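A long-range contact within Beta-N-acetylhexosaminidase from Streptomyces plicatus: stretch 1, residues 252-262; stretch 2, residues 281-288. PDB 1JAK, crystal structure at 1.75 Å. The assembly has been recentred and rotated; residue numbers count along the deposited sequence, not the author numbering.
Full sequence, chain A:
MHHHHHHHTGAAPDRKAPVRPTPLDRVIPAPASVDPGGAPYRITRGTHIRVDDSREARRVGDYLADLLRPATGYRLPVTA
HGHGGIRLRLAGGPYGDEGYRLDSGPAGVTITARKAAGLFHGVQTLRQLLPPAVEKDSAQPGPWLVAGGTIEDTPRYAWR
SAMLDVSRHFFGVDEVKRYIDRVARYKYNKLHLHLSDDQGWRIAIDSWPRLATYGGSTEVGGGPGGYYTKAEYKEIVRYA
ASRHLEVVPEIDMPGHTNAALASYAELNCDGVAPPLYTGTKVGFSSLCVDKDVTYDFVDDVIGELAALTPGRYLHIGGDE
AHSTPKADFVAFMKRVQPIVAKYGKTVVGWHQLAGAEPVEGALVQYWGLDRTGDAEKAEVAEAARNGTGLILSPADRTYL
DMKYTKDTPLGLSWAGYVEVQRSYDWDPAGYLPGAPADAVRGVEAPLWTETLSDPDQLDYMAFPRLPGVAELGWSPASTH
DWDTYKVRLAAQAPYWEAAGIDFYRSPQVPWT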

# COMPACT_ATOMS: atom_id res chain seq x y z
N ASP A 252 -7.69 11.64 -10.26
CA ASP A 252 -7.75 12.92 -9.57
C ASP A 252 -8.57 13.98 -10.29
O ASP A 252 -8.42 14.19 -11.49
N MET A 253 -9.44 14.66 -9.54
CA MET A 253 -10.29 15.72 -10.09
C MET A 253 -10.75 16.64 -8.96
O MET A 253 -10.87 16.22 -7.81
N PRO A 254 -11.01 17.93 -9.27
CA PRO A 254 -10.91 18.59 -10.57
C PRO A 254 -9.50 19.10 -10.86
O PRO A 254 -9.21 19.56 -11.96
N GLY A 255 -8.63 19.02 -9.85
CA GLY A 255 -7.26 19.46 -10.03
C GLY A 255 -6.39 18.30 -10.49
O GLY A 255 -6.88 17.17 -10.59
N HIS A 256 -5.12 18.56 -10.77
CA HIS A 256 -4.19 17.51 -11.23
C HIS A 256 -4.74 16.79 -12.44
O HIS A 256 -4.63 15.56 -12.56
N THR A 257 -5.31 17.56 -13.36
CA THR A 257 -5.94 17.02 -14.55
C THR A 257 -5.30 17.44 -15.88
O THR A 257 -5.92 17.28 -16.93
N ASN A 258 -4.08 17.96 -15.86
CA ASN A 258 -3.50 18.41 -17.12
C ASN A 258 -3.40 17.35 -18.21
O ASN A 258 -3.59 17.67 -19.38
N ALA A 259 -3.09 16.11 -17.86
CA ALA A 259 -2.97 15.08 -18.89
C ALA A 259 -4.27 14.96 -19.68
O ALA A 259 -4.24 14.81 -20.90
N ALA A 260 -5.40 15.03 -18.99
CA ALA A 260 -6.70 14.95 -19.66
C ALA A 260 -6.96 16.23 -20.44
O ALA A 260 -7.40 16.18 -21.60
N LEU A 261 -6.70 17.37 -19.81
CA LEU A 261 -6.92 18.67 -20.44
C LEU A 261 -6.10 18.84 -21.71
O LEU A 261 -6.56 19.44 -22.68
N ALA A 262 -4.88 18.31 -21.69
CA ALA A 262 -3.99 18.42 -22.84
C ALA A 262 -4.45 17.53 -23.99
O ALA A 262 -4.10 17.77 -25.15
N LYS A 281 5.73 20.79 -10.64
CA LYS A 281 4.92 21.65 -9.79
C LYS A 281 3.51 21.07 -9.69
O LYS A 281 3.18 20.12 -10.40
N VAL A 282 2.70 21.64 -8.80
CA VAL A 282 1.32 21.20 -8.61
C VAL A 282 0.37 22.37 -8.39
O VAL A 282 0.80 23.47 -8.04
N GLY A 283 -0.92 22.12 -8.61
CA GLY A 283 -1.95 23.12 -8.36
C GLY A 283 -2.39 24.07 -9.45
O GLY A 283 -3.29 24.89 -9.23
N PHE A 284 -1.80 23.96 -10.63
CA PHE A 284 -2.09 24.86 -11.74
C PHE A 284 -3.17 24.42 -12.73
O PHE A 284 -3.60 25.21 -13.56
N SER A 285 -3.60 23.17 -12.65
CA SER A 285 -4.60 22.65 -13.58
C SER A 285 -6.00 22.53 -12.98
O SER A 285 -6.16 22.35 -11.77
N SER A 286 -7.01 22.62 -13.84
CA SER A 286 -8.39 22.48 -13.38
C SER A 286 -9.37 22.15 -14.49
O SER A 286 -9.30 22.70 -15.59
N LEU A 287 -10.29 21.23 -14.21
CA LEU A 287 -11.32 20.90 -15.18
C LEU A 287 -12.18 22.16 -15.16
O LEU A 287 -12.13 22.93 -14.19
N CYS A 288 -12.96 22.38 -16.21
CA CYS A 288 -13.80 23.57 -16.23
C CYS A 288 -15.15 23.26 -15.59
O CYS A 288 -16.02 22.64 -16.21

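How does the contact begin, at the loop end of stretch 1? Asp-252 lies out of reach of stretch 2, so the first side chain to matter is Met-253. Its CA-to-CB bond points sideways, and the side chain (chi1 p, chi2 t, chi3 p) leads away at its end, so contact falls to the root of the side chain, with Met-253 CB 4.1 Å from Leu-287 CD1. Pro-254 is preceded by a cis peptide bond and puckered C-gamma endo; its CA-to-CB bond also points sideways, and Pro-254 CB comes to 4.3 Å from Leu-287 CB. Leu-287 is in the m, t rotamer, has the largest covered area in the contact and meets several residues of stretch 1.

What ties the backbones together? The carbonyl of Pro-254 accepts a hydrogen bond from the amide of Leu-287, N to O 3.0 Å, and a CA-H...O contact from Ser-286, CA to Pro-254 O 3.3 Å. The same Pro-254 O takes a further hydrogen bond from within its own stretch, given by Thr-257 OG1 at 2.9 Å. Gly-255 has no side chain, and its CA comes 3.5 Å from Ser-285 O in a second CA-H...O contact. Here the CA atoms of Gly-255 and Ser-286 are 4.6 Å apart.

Where do His-256 and the water fit? The CA-to-CB bond of His-256 points away, but with chi1 m and chi2 at -77° the end of the side chain comes nearer, placing CE1 3.6 Å from Val-282 CB. Both ring nitrogens are hydrogen-bonded elsewhere in the structure. At the backbone, water 1 bridges the stretches: it accepts from His-256 N at 3.0 Å and donates to Ser-285 O at 2.7 Å. The CA-to-CB bond of Ser-285 points toward stretch 1, with chi1 p, and Ser-285 OG sits 3.1 Å from His-256 N and 3.2 Å from Thr-257 N, tucked against the turn that leads into the helix.

How does the start of the helix close over stretch 2? Thr-257, at the N-cap position, has its CA-to-CB bond toward stretch 2, with chi1 p. Its OG1 is turned to Pro-254 O rather than capping the helix. Thr-257 CB lies 3.8 Å from Leu-287 CD2. The CA-to-CB bond of Asn-258 (chi1 t) points sideways; Asn-258 CB is 4.2 Å from Ser-285 CB and 4.3 Å from Phe-284 CE1, the phenylalanine side chain having chi1 p and chi2 83°, with its end coming nearer. One turn on, the CA-to-CB bond of Leu-261 points toward stretch 2, and the side chain is in the m, t rotamer. Leu-261 CD1 lies 3.5 Å from Ser-286 O and 4.2 Å from Ser-285 CB, and Leu-261 CD2 is 4.0 Å from Leu-287 CD2. Leu-287 makes apolar contacts with Met-253, Pro-254 and Leu-261 and also touches Thr-257.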

# COMPACT_ATOMS: atom_id res chain seq x y z
CB ASP A 252 -6.32 13.43 -9.35
CG ASP A 252 -6.18 14.27 -8.09
OD1 ASP A 252 -7.19 14.85 -7.64
OD2 ASP A 252 -5.05 14.36 -7.56
CB MET A 253 -11.50 15.11 -10.80
CG MET A 253 -12.30 14.15 -9.94
SD MET A 253 -13.66 13.37 -10.84
CE MET A 253 -12.77 12.06 -11.71
CB PRO A 254 -11.92 19.72 -10.45
CG PRO A 254 -11.74 20.15 -9.03
CD PRO A 254 -11.64 18.82 -8.28
CB HIS A 256 -3.95 16.52 -10.09
CG HIS A 256 -3.03 17.05 -9.03
ND1 HIS A 256 -1.67 17.11 -9.20
CD2 HIS A 256 -3.29 17.58 -7.81
CE1 HIS A 256 -1.12 17.66 -8.13
NE2 HIS A 256 -2.08 17.96 -7.27
CB THR A 257 -7.42 17.43 -14.59
OG1 THR A 257 -7.53 18.82 -14.23
CG2 THR A 257 -8.24 16.61 -13.61
CB ASN A 258 -2.11 19.02 -16.92
CG ASN A 258 -1.63 19.73 -18.17
OD1 ASN A 258 -2.11 20.82 -18.50
ND2 ASN A 258 -0.70 19.11 -18.89
CB ALA A 259 -2.61 13.74 -18.26
CB ALA A 260 -7.81 14.73 -18.63
CB LEU A 261 -6.57 19.79 -19.46
CG LEU A 261 -7.45 19.89 -18.21
CD1 LEU A 261 -6.84 20.90 -17.24
CD2 LEU A 261 -8.86 20.30 -18.59
CB ALA A 262 -2.56 18.05 -22.44
CB LYS A 281 4.87 23.07 -10.36
CG LYS A 281 6.18 23.84 -10.21
CD LYS A 281 6.09 25.23 -10.85
CE LYS A 281 4.90 26.03 -10.32
NZ LYS A 281 4.97 26.22 -8.84
CB VAL A 282 1.18 20.27 -7.36
CG1 VAL A 282 2.15 19.11 -7.44
CG2 VAL A 282 1.39 21.08 -6.08
CB PHE A 284 -0.80 25.11 -12.52
CG PHE A 284 -0.19 23.86 -13.08
CD1 PHE A 284 -0.63 23.33 -14.29
CD2 PHE A 284 0.80 23.18 -12.38
CE1 PHE A 284 -0.09 22.15 -14.80
CE2 PHE A 284 1.35 22.00 -12.87
CZ PHE A 284 0.90 21.48 -14.08
CB SER A 285 -4.16 21.28 -14.09
OG SER A 285 -3.97 20.40 -13.00
CB SER A 286 -8.86 23.77 -12.69
OG SER A 286 -10.21 23.64 -12.27
CB LEU A 287 -12.15 19.71 -14.70
CG LEU A 287 -11.42 18.37 -14.60
CD1 LEU A 287 -12.37 17.30 -14.10
CD2 LEU A 287 -10.86 18.00 -15.97
CB CYS A 288 -13.97 24.10 -17.66
SG CYS A 288 -14.45 25.86 -17.60
O HOH W 1 -4.50 21.35 -9.88